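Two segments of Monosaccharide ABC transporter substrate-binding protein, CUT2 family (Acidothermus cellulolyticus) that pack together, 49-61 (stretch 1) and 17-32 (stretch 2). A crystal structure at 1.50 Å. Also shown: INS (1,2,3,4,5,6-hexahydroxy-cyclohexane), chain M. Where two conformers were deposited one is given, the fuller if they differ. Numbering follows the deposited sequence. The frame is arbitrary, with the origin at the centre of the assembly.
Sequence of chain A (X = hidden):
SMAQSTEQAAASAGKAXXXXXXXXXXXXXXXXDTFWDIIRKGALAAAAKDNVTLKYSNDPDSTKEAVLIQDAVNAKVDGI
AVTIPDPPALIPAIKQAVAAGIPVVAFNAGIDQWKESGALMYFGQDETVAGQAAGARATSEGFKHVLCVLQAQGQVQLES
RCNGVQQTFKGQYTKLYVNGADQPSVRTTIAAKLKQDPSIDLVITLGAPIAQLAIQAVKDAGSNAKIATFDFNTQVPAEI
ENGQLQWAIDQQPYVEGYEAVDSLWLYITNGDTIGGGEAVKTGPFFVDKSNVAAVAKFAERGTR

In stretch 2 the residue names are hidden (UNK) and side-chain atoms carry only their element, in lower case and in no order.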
ATOM      1  N   LYS A  49      14.772  13.218  12.724  1.00 18.93           N
ATOM      2  CA  LYS A  49      15.818  12.651  13.600  1.00 17.41           C
ATOM      3  C   LYS A  49      17.131  12.551  12.866  1.00 18.09           C
ATOM      4  O   LYS A  49      18.192  12.516  13.494  1.00 20.37           O
ATOM      5  CB  LYS A  49      15.375  11.257  14.135  1.00 19.68           C
ATOM      6  CG  LYS A  49      14.135  11.324  15.041  1.00 24.48           C
ATOM      7  CD  LYS A  49      13.811  10.085  15.858  1.00 28.98           C
ATOM      8  CE  LYS A  49      13.751   8.879  14.977  1.00 25.25           C
ATOM      9  NZ  LYS A  49      13.385   7.596  15.632  1.00 21.63           N
ATOM     10  N   ASP A  50      17.076  12.466  11.539  1.00 17.63           N
ATOM     11  CA  ASP A  50      18.266  12.135  10.730  1.00 22.43           C
ATOM     12  C   ASP A  50      18.841  13.341  10.015  1.00 16.19           C
ATOM     13  O   ASP A  50      19.697  13.198   9.139  1.00 19.10           O
ATOM     14  CB  ASP A  50      17.876  11.062   9.710  1.00 16.44           C
ATOM     15  CG  ASP A  50      17.512   9.764  10.343  1.00 17.38           C
ATOM     16  OD1 ASP A  50      17.698   9.593  11.559  1.00 19.14           O
ATOM     17  OD2 ASP A  50      16.965   8.882   9.654  1.00 17.10           O
ATOM     18  N   ASN A  51      18.323  14.520  10.341  1.00 16.37           N
ATOM     19  CA  ASN A  51      18.777  15.759   9.658  1.00 17.71           C
ATOM     20  C   ASN A  51      18.641  15.675   8.137  1.00 20.58           C
ATOM     21  O   ASN A  51      19.545  15.956   7.372  1.00 17.96           O
ATOM     22  CB  ASN A  51      20.243  16.149  10.034  1.00 21.24           C
ATOM     23  CG  ASN A  51      20.530  17.651   9.786  1.00 23.26           C
ATOM     24  OD1 ASN A  51      19.619  18.458   9.520  1.00 26.47           O
ATOM     25  ND2 ASN A  51      21.817  18.016   9.882  1.00 23.96           N
ATOM     26  N   VAL A  52      17.449  15.263   7.723  1.00 18.33           N
ATOM     27  CA  VAL A  52      17.108  15.101   6.314  1.00 17.43           C
ATOM     28  C   VAL A  52      16.088  16.157   5.930  1.00 19.89           C
ATOM     29  O   VAL A  52      15.094  16.343   6.607  1.00 17.83           O
ATOM     30  CB  VAL A  52      16.523  13.669   6.107  1.00 17.50           C
ATOM     31  CG1 VAL A  52      15.811  13.525   4.777  1.00 18.65           C
ATOM     32  CG2 VAL A  52      17.616  12.629   6.199  1.00 16.66           C
ATOM     33  N   THR A  53      16.309  16.770   4.775  1.00 18.65           N
ATOM     34  CA  THR A  53      15.246  17.512   4.106  1.00 20.73           C
ATOM     35  C   THR A  53      14.566  16.521   3.150  1.00 16.40           C
ATOM     36  O   THR A  53      15.236  15.975   2.252  1.00 17.91           O
ATOM     37  CB  THR A  53      15.836  18.715   3.357  1.00 21.89           C
ATOM     38  OG1 THR A  53      16.334  19.680   4.293  1.00 22.94           O
ATOM     39  CG2 THR A  53      14.779  19.356   2.506  1.00 26.52           C
ATOM     40  N   LEU A  54      13.291  16.288   3.352  1.00 17.97           N
ATOM     41  CA  LEU A  54      12.492  15.318   2.618  1.00 17.78           C
ATOM     42  C   LEU A  54      11.792  16.051   1.523  1.00 16.87           C
ATOM     43  O   LEU A  54      10.979  16.946   1.821  1.00 23.33           O
ATOM     44  CB  LEU A  54      11.476  14.643   3.563  1.00 18.13           C
ATOM     45  CG  LEU A  54      10.690  13.520   2.850  1.00 18.46           C
ATOM     46  CD1 LEU A  54      11.575  12.353   2.499  1.00 17.57           C
ATOM     47  CD2 LEU A  54       9.537  13.083   3.740  1.00 25.70           C
ATOM     48  N   LYS A  55      12.092  15.684   0.287  1.00 18.16           N
ATOM     49  CA  LYS A  55      11.373  16.207  -0.853  1.00 18.39           C
ATOM     50  C   LYS A  55      10.413  15.115  -1.312  1.00 20.28           C
ATOM     51  O   LYS A  55      10.814  14.075  -1.798  1.00 22.10           O
ATOM     52  CB  LYS A  55      12.350  16.600  -1.968  1.00 16.64           C
ATOM     53  CG  LYS A  55      13.275  17.753  -1.605  1.00 30.79           C
ATOM     54  CD  LYS A  55      14.418  17.925  -2.590  1.00 38.41           C
ATOM     55  CE  LYS A  55      14.106  18.943  -3.673  1.00 77.63           C
ATOM     56  NZ  LYS A  55      15.064  18.912  -4.823  1.00 35.30           N
ATOM     57  N   TYR A  56       9.133  15.384  -1.155  1.00 16.61           N
ATOM     58  CA  TYR A  56       8.090  14.422  -1.525  1.00 16.86           C
ATOM     59  C   TYR A  56       7.441  14.792  -2.825  1.00 17.98           C
ATOM     60  O   TYR A  56       7.014  15.958  -2.970  1.00 17.52           O
ATOM     61  CB  TYR A  56       7.038  14.284  -0.437  1.00 13.45           C
ATOM     62  CG  TYR A  56       5.962  13.209  -0.708  1.00 13.86           C
ATOM     63  CD1 TYR A  56       4.889  13.515  -1.481  1.00 13.44           C
ATOM     64  CD2 TYR A  56       6.078  11.927  -0.268  1.00 17.06           C
ATOM     65  CE1 TYR A  56       3.882  12.597  -1.788  1.00 15.47           C
ATOM     66  CE2 TYR A  56       5.076  10.971  -0.529  1.00 16.56           C
ATOM     67  CZ  TYR A  56       4.004  11.281  -1.339  1.00 17.97           C
ATOM     68  OH  TYR A  56       3.013  10.322  -1.577  1.00 15.33           O
ATOM     69  N   SER A  57       7.360  13.842  -3.782  1.00 12.34           N
ATOM     70  CA  SER A  57       6.696  14.064  -5.051  1.00 12.57           C
ATOM     71  C   SER A  57       5.949  12.817  -5.475  1.00 15.69           C
ATOM     72  O   SER A  57       6.206  11.670  -5.033  1.00 14.83           O
ATOM     73  CB  SER A  57       7.656  14.473  -6.121  1.00 12.58           C
ATOM     74  OG  SER A  57       8.681  13.568  -6.375  1.00 17.48           O
ATOM     75  N   ASN A  58       4.939  13.033  -6.283  1.00 14.47           N
ATOM     76  CA  ASN A  58       4.078  11.944  -6.687  1.00 15.71           C
ATOM     77  C   ASN A  58       3.321  12.166  -7.964  1.00 14.11           C
ATOM     78  O   ASN A  58       2.960  13.303  -8.321  1.00 18.64           O
ATOM     79  CB  ASN A  58       3.038  11.600  -5.601  1.00 17.97           C
ATOM     80  CG  ASN A  58       2.039  12.750  -5.345  1.00 15.32           C
ATOM     81  OD1 ASN A  58       2.466  13.813  -4.863  1.00 19.31           O
ATOM     82  ND2 ASN A  58       0.766  12.588  -5.735  1.00 18.64           N
ATOM     83  N   ASP A  59       3.029  11.048  -8.626  1.00 16.02           N
ATOM     84  CA  ASP A  59       2.119  11.093  -9.762  1.00 16.80           C
ATOM     85  C   ASP A  59       1.570   9.718 -10.044  1.00 17.42           C
ATOM     86  O   ASP A  59       2.331   8.770 -10.190  1.00 15.71           O
ATOM     87  CB  ASP A  59       2.853  11.651 -10.981  1.00 16.26           C
ATOM     88  CG  ASP A  59       1.867  12.303 -11.995  1.00 17.46           C
ATOM     89  OD1 ASP A  59       1.012  11.573 -12.549  1.00 17.79           O
ATOM     90  OD2 ASP A  59       1.998  13.473 -12.267  1.00 18.34           O
ATOM     91  N   PRO A  60       0.227   9.626 -10.209  1.00 15.87           N
ATOM     92  CA  PRO A  60      -0.316   8.287 -10.503  1.00 19.37           C
ATOM     93  C   PRO A  60      -0.107   7.810 -11.958  1.00 17.37           C
ATOM     94  O   PRO A  60      -0.525   6.692 -12.316  1.00 18.05           O
ATOM     95  CB  PRO A  60      -1.816   8.487 -10.179  1.00 19.77           C
ATOM     96  CG  PRO A  60      -2.060   9.920 -10.534  1.00 17.68           C
ATOM     97  CD  PRO A  60      -0.819  10.626 -10.009  1.00 19.11           C
ATOM     98  N   ASP A  61       0.413   8.691 -12.834  1.00 16.61           N
ATOM     99  CA  ASP A  61       0.880   8.315 -14.193  1.00 18.47           C
ATOM    100  C   ASP A  61       2.356   7.875 -14.089  1.00 18.66           C
ATOM    101  O   ASP A  61       3.244   8.648 -13.728  1.00 16.14           O
ATOM    102  CB  ASP A  61       0.691   9.550 -15.124  1.00 17.76           C
ATOM    103  CG  ASP A  61       1.207   9.378 -16.524  1.00 28.09           C
ATOM    104  OD1 ASP A  61       2.075   8.559 -16.823  1.00 25.78           O
ATOM    105  OD2 ASP A  61       0.771  10.192 -17.356  1.00 28.33           O
ATOM    106  N   UNK A  17      26.976  20.050  13.452  1.00 41.53           N
ATOM    107  CA  UNK A  17      26.884  18.855  14.330  1.00 60.54           C
ATOM    108  C   UNK A  17      26.847  17.586  13.469  1.00145.62           C
ATOM    109  O   UNK A  17      27.753  16.748  13.551  1.00 56.88           O
ATOM    110  n   UNK A  17      24.797  17.947  17.297  1.00 43.12           N
ATOM    111  c   UNK A  17      25.649  18.942  15.256  1.00 74.41           C
ATOM    112  o   UNK A  17      27.011  18.144  17.069  1.00 71.64           O
ATOM    113  c   UNK A  17      25.880  18.300  16.621  1.00 84.54           C
ATOM    114  N   UNK A  18      25.836  17.465  12.606  1.00 38.84           N
ATOM    115  CA  UNK A  18      25.630  16.222  11.859  1.00 37.66           C
ATOM    116  C   UNK A  18      25.518  16.523  10.348  1.00 42.10           C
ATOM    117  O   UNK A  18      25.279  17.676   9.963  1.00 42.84           O
ATOM    118  c   UNK A  18      23.110  16.030  11.893  1.00 30.53           C
ATOM    119  c   UNK A  18      24.413  15.491  12.465  1.00 50.91           C
ATOM    120  o   UNK A  18      24.522  14.085  12.247  1.00 54.80           O
ATOM    121  N   UNK A  19      25.732  15.511   9.471  1.00 41.42           N
ATOM    122  CA  UNK A  19      25.619  15.890   8.072  1.00 37.82           C
ATOM    123  C   UNK A  19      24.148  16.123   7.663  1.00 30.78           C
ATOM    124  O   UNK A  19      23.235  15.528   8.212  1.00 31.21           O
ATOM    125  c   UNK A  19      25.854  14.052   9.645  1.00 51.95           C
ATOM    126  c   UNK A  19      26.249  14.711   7.327  1.00 48.06           C
ATOM    127  c   UNK A  19      26.187  13.549   8.270  1.00 48.29           C
ATOM    128  N   UNK A  20      23.933  17.051   6.749  1.00 23.86           N
ATOM    129  CA  UNK A  20      22.585  17.344   6.333  1.00 25.87           C
ATOM    130  C   UNK A  20      22.370  16.641   5.005  1.00 31.51           C
ATOM    131  O   UNK A  20      23.199  16.729   4.103  1.00 23.82           O
ATOM    132  c   UNK A  20      19.413  19.402   4.160  1.00 22.58           C
ATOM    133  c   UNK A  20      22.286  18.830   6.223  1.00 26.08           C
ATOM    134  c   UNK A  20      20.923  19.079   5.707  1.00 27.60           C
ATOM    135  n   UNK A  20      18.785  19.298   5.311  1.00 28.16           N
ATOM    136  c   UNK A  20      19.709  19.055   6.295  1.00 41.36           C
ATOM    137  n   UNK A  20      20.707  19.308   4.372  1.00 37.89           N
ATOM    138  N   UNK A  21      21.267  15.898   4.909  1.00 16.31           N
ATOM    139  CA  UNK A  21      20.942  15.114   3.736  1.00 22.05           C
ATOM    140  C   UNK A  21      19.631  15.562   3.100  1.00 16.73           C
ATOM    141  O   UNK A  21      18.723  16.032   3.789  1.00 21.26           O
ATOM    142  c   UNK A  21      23.181  13.216   4.008  1.00 25.35           C
ATOM    143  c   UNK A  21      20.726  13.667   4.171  1.00 23.03           C
ATOM    144  c   UNK A  21      21.919  13.056   4.846  1.00 18.63           C
ATOM    145  c   UNK A  21      21.677  11.615   5.108  1.00 21.08           C
ATOM    146  N   UNK A  22      19.586  15.446   1.766  1.00 18.60           N
ATOM    147  CA  UNK A  22      18.376  15.694   1.021  1.00 19.19           C
ATOM    148  C   UNK A  22      17.922  14.389   0.384  1.00 13.77           C
ATOM    149  O   UNK A  22      18.724  13.718  -0.390  1.00 16.71           O
ATOM    150  c   UNK A  22      18.542  16.748  -0.107  1.00 29.89           C
ATOM    151  o   UNK A  22      18.854  18.012   0.473  1.00 24.74           O
ATOM    152  c   UNK A  22      17.189  16.874  -0.939  1.00 21.82           C
ATOM    153  N   UNK A  23      16.737  13.938   0.806  1.00 15.30           N
ATOM    154  CA  UNK A  23      16.178  12.670   0.267  0.50 16.09           C
ATOM    155  C   UNK A  23      14.894  12.937  -0.496  1.00 14.78           C
ATOM    156  O   UNK A  23      14.023  13.607  -0.016  1.00 17.05           O
ATOM    157  c   UNK A  23      17.093  11.459   2.301  0.50 19.74           C
ATOM    158  c   UNK A  23      18.357  10.886   1.700  0.50 16.61           C
ATOM    159  c   UNK A  23      15.364  10.324   0.735  0.50 13.37           C
ATOM    160  c   UNK A  23      15.879  11.630   1.366  0.50 15.34           C
ATOM    161  N   UNK A  24      14.839  12.437  -1.763  1.00 15.66           N
ATOM    162  CA  UNK A  24      13.598  12.465  -2.580  1.00 14.73           C
ATOM    163  C   UNK A  24      12.784  11.253  -2.330  1.00 13.58           C
ATOM    164  O   UNK A  24      13.319  10.114  -2.544  1.00 17.98           O
ATOM    165  c   UNK A  24      13.901  12.521  -4.069  1.00 15.03           C
ATOM    166  N   UNK A  25      11.547  11.442  -1.893  1.00 15.57           N
ATOM    167  CA  UNK A  25      10.560  10.301  -1.795  1.00 12.28           C
ATOM    168  C   UNK A  25       9.550  10.480  -2.912  1.00 13.71           C
ATOM    169  O   UNK A  25       8.870  11.548  -2.994  1.00 15.35           O
ATOM    170  c   UNK A  25       8.777   9.236  -0.312  1.00 16.57           C
ATOM    171  c   UNK A  25       9.847  10.259  -0.461  1.00 11.96           C
ATOM    172  c   UNK A  25       9.470   7.958   2.044  1.00 15.44           C
ATOM    173  s   UNK A  25       8.123   8.999   1.443  1.00  8.56           S
ATOM    174  N   UNK A  26       9.489   9.486  -3.815  1.00 15.46           N
ATOM    175  CA  UNK A  26       8.739   9.547  -5.057  1.00 14.35           C
ATOM    176  C   UNK A  26       7.752   8.413  -5.079  1.00 15.11           C
ATOM    177  O   UNK A  26       8.109   7.227  -4.943  1.00 14.02           O
ATOM    178  c   UNK A  26      11.885  10.456  -7.090  1.00 15.98           C
ATOM    179  c   UNK A  26      10.678  10.618  -6.163  1.00 15.33           C
ATOM    180  c   UNK A  26       8.969   9.479  -7.513  1.00 16.86           C
ATOM    181  c   UNK A  26       9.710   9.427  -6.197  1.00 14.45           C
ATOM    182  N   UNK A  27       6.475   8.756  -5.189  1.00 13.63           N
ATOM    183  CA  UNK A  27       5.444   7.754  -5.140  1.00 12.39           C
ATOM    184  C   UNK A  27       4.423   7.911  -6.299  1.00 14.99           C
ATOM    185  O   UNK A  27       4.507   8.754  -7.176  1.00 14.11           O
ATOM    186  o   UNK A  27       3.699   8.805  -3.931  1.00 16.17           O
ATOM    187  c   UNK A  27       5.625   8.085  -2.658  1.00 15.83           C
ATOM    188  c   UNK A  27       4.714   7.809  -3.806  1.00 13.78           C
ATOM    189  N   UNK A  28       3.510   6.952  -6.330  1.00 14.87           N
ATOM    190  CA  UNK A  28       2.401   6.877  -7.287  1.00 13.27           C
ATOM    191  C   UNK A  28       1.066   7.345  -6.731  1.00 15.73           C
ATOM    192  O   UNK A  28       0.060   7.078  -7.355  1.00 16.13           O
ATOM    193  c   UNK A  28       2.290   5.440  -7.767  1.00 16.76           C
ATOM    194  n   UNK A  28       3.024   3.845  -5.944  1.00 15.59           N
ATOM    195  c   UNK A  28       2.001   4.452  -6.661  1.00 15.89           C
ATOM    196  n   UNK A  28       1.197   3.072  -5.173  1.00 13.75           N
ATOM    197  c   UNK A  28       0.855   3.949  -6.173  1.00 15.76           C
ATOM    198  c   UNK A  28       2.510   3.016  -5.075  1.00 11.51           C
ATOM    199  N   UNK A  29       1.093   8.028  -5.559  1.00 15.61           N
ATOM    200  CA  UNK A  29      -0.078   8.513  -4.835  1.00 15.35           C
ATOM    201  C   UNK A  29      -1.045   9.210  -5.815  1.00 13.30           C
ATOM    202  O   UNK A  29      -0.629  10.138  -6.559  1.00 16.05           O
ATOM    203  c   UNK A  29       0.348   9.457  -3.739  1.00 15.22           C
ATOM    204  n   UNK A  29      -1.405  11.540  -1.283  1.00 28.02           N
ATOM    205  c   UNK A  29      -0.422  11.151  -2.068  1.00 22.27           C
ATOM    206  c   UNK A  29      -0.799  10.230  -3.155  1.00 15.97           C
ATOM    207  o   UNK A  29       0.736  11.488  -1.880  1.00 19.24           O
ATOM    208  N   UNK A  30      -2.278   8.733  -5.831  1.00 15.54           N
ATOM    209  CA  UNK A  30      -3.366   9.502  -6.456  1.00 15.84           C
ATOM    210  C   UNK A  30      -3.692  10.653  -5.545  1.00 15.78           C
ATOM    211  O   UNK A  30      -3.876  10.470  -4.329  1.00 20.92           O
ATOM    212  o   UNK A  30      -5.282   8.644  -9.380  1.00 28.46           O
ATOM    213  c   UNK A  30      -5.733   9.515  -8.634  1.00 39.64           C
ATOM    214  c   UNK A  30      -4.583   8.628  -6.595  1.00 20.95           C
ATOM    215  n   UNK A  30      -6.156  10.671  -9.085  1.00 32.27           N
ATOM    216  c   UNK A  30      -5.813   9.314  -7.125  1.00 24.17           C
ATOM    217  N   UNK A  31      -3.840  11.866  -6.073  1.00 17.81           N
ATOM    218  CA  UNK A  31      -4.225  12.954  -5.141  1.00 18.84           C
ATOM    219  C   UNK A  31      -5.475  12.674  -4.366  1.00 17.98           C
ATOM    220  O   UNK A  31      -6.434  12.085  -4.928  1.00 23.96           O
ATOM    221  c   UNK A  31      -3.423  12.359  -7.402  1.00 21.69           C
ATOM    222  c   UNK A  31      -4.443  14.153  -6.085  1.00 17.90           C
ATOM    223  c   UNK A  31      -3.438  13.875  -7.184  1.00 24.18           C
ATOM    224  N   UNK A  32      -5.388  12.865  -3.067  1.00 23.21           N
ATOM    225  CA  UNK A  32      -6.516  12.625  -2.179  1.00 21.37           C
ATOM    226  C   UNK A  32      -6.593  11.228  -1.557  1.00 22.63           C
ATOM    227  O   UNK A  32      -7.535  10.940  -0.844  1.00 24.99           O
TER
HETATM  228  C1  INS M 401      -2.399   0.626  -0.382  1.00 11.78           C
HETATM  229  C2  INS M 401      -3.589   1.369  -0.970  1.00 20.58           C
HETATM  230  C3  INS M 401      -3.085   2.591  -1.738  1.00 15.87           C
HETATM  231  C4  INS M 401      -1.996   2.265  -2.736  1.00 13.86           C
HETATM  232  C5  INS M 401      -0.828   1.592  -2.088  1.00 10.17           C
HETATM  233  C6  INS M 401      -1.216   0.364  -1.312  1.00 14.39           C
HETATM  234  O1  INS M 401      -2.782  -0.576   0.304  1.00 13.76           O
HETATM  235  O2  INS M 401      -4.166   0.475  -1.937  1.00 20.99           O
HETATM  236  O3  INS M 401      -4.235   3.120  -2.426  1.00 19.61           O
HETATM  237  O4  INS M 401      -1.557   3.462  -3.427  1.00 17.88           O
HETATM  238  O5  INS M 401       0.163   1.162  -3.048  1.00 13.46           O
HETATM  239  O6  INS M 401      -0.077  -0.191  -0.592  1.00 14.59           O
HETATM  240  O   HOH W   1      22.326  13.235   8.751  1.00 28.34           O

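Position 17 has two side-chain carbons, the second carrying one oxygen and one nitrogen, and touches nothing on stretch 1; a short amide is N17. At position 18 one carbon bears an oxygen and a carbon, the fork of a threonine, T18; its CG2 lies 3.1 Å from N51 ND2. Three carbons close a ring onto the backbone nitrogen at position 19, which makes it P19. Its O and D50 O each accept a hydrogen bond from one water, at 2.5 and 2.7 Å, so the water links the two stretches just before the strands begin.

Position 20 carries one carbon and a five-membered ring of three carbons and two nitrogens, an imidazole: H20. The ring meets T53 with its edge, and NE2 hydrogen-bonds to T53 OG1 at 2.7 Å. Position 21 has four carbons forked at the second, hence L21, whose CB packs 3.9 Å from V52 CG2; its backbone N donates to N51 O (3.0 Å), opening the ladder. At position 22 a single carbon again holds one oxygen and one carbon. This is T22, with CG2 3.4 Å from K55 CD.

Four carbons forked at the first, one arm two carbons long, identify position 23 as I23; its CG1 reaches V52 CG1 at 3.5 Å. Position 24 has one carbon, so it is A24, which lies beside K55 and offers little side-chain surface. The unbranched chain at position 25, two carbons, a sulfur and a carbon, is M25. Its CB lies 4.0 Å from L54 CD1 and its CG 3.8 Å from Y56 CD2, while SD sits at the edge of the Y56 ring, 5.2 Å from the centroid. Position 26 repeats the pattern of four carbons forked at the first with one longer arm: I26, its CG1 3.6 Å from S57 OG.

At position 27 one carbon carries an oxygen and a carbon, and the oxygen approaches the tyrosine hydroxyl. It is T27, whose OG1 donates to Y56 OH at 2.9 Å. Position 28 shows one carbon and a ring of three carbons and two nitrogens, H28; the ring turns from stretch 1 and NE2 donates to INS O5 at 3.0 Å, in keeping with a sugar-binding protein. Position 29 has three carbons ending in an oxygen and a nitrogen, Q29. OE1 accepts from Y56 OH at 2.6 Å, and backbone O accepts from N58 ND2 at 2.9 Å. The same composition at position 30 gives Q30, with OE1 3.6 Å from P60 CB. Position 31, a three-carbon ring onto its nitrogen, is P31, its CD 4.1 Å from P60 CD. Position 32 has no side chain and is G32, with phi of 93°.

The contact is a parallel pairing of strands 21-27 and 52-58. Backbone hydrogen bonds alternate along it, from L21 N to D59 N. V52, L54 and Y56 share a face with L21, I23 and M25, forming an apolar layer that Y56 OH ends with polar links to T27 and Q29.

Stretch 2, residues 17-32: NTPHLTIAMITHQQPG
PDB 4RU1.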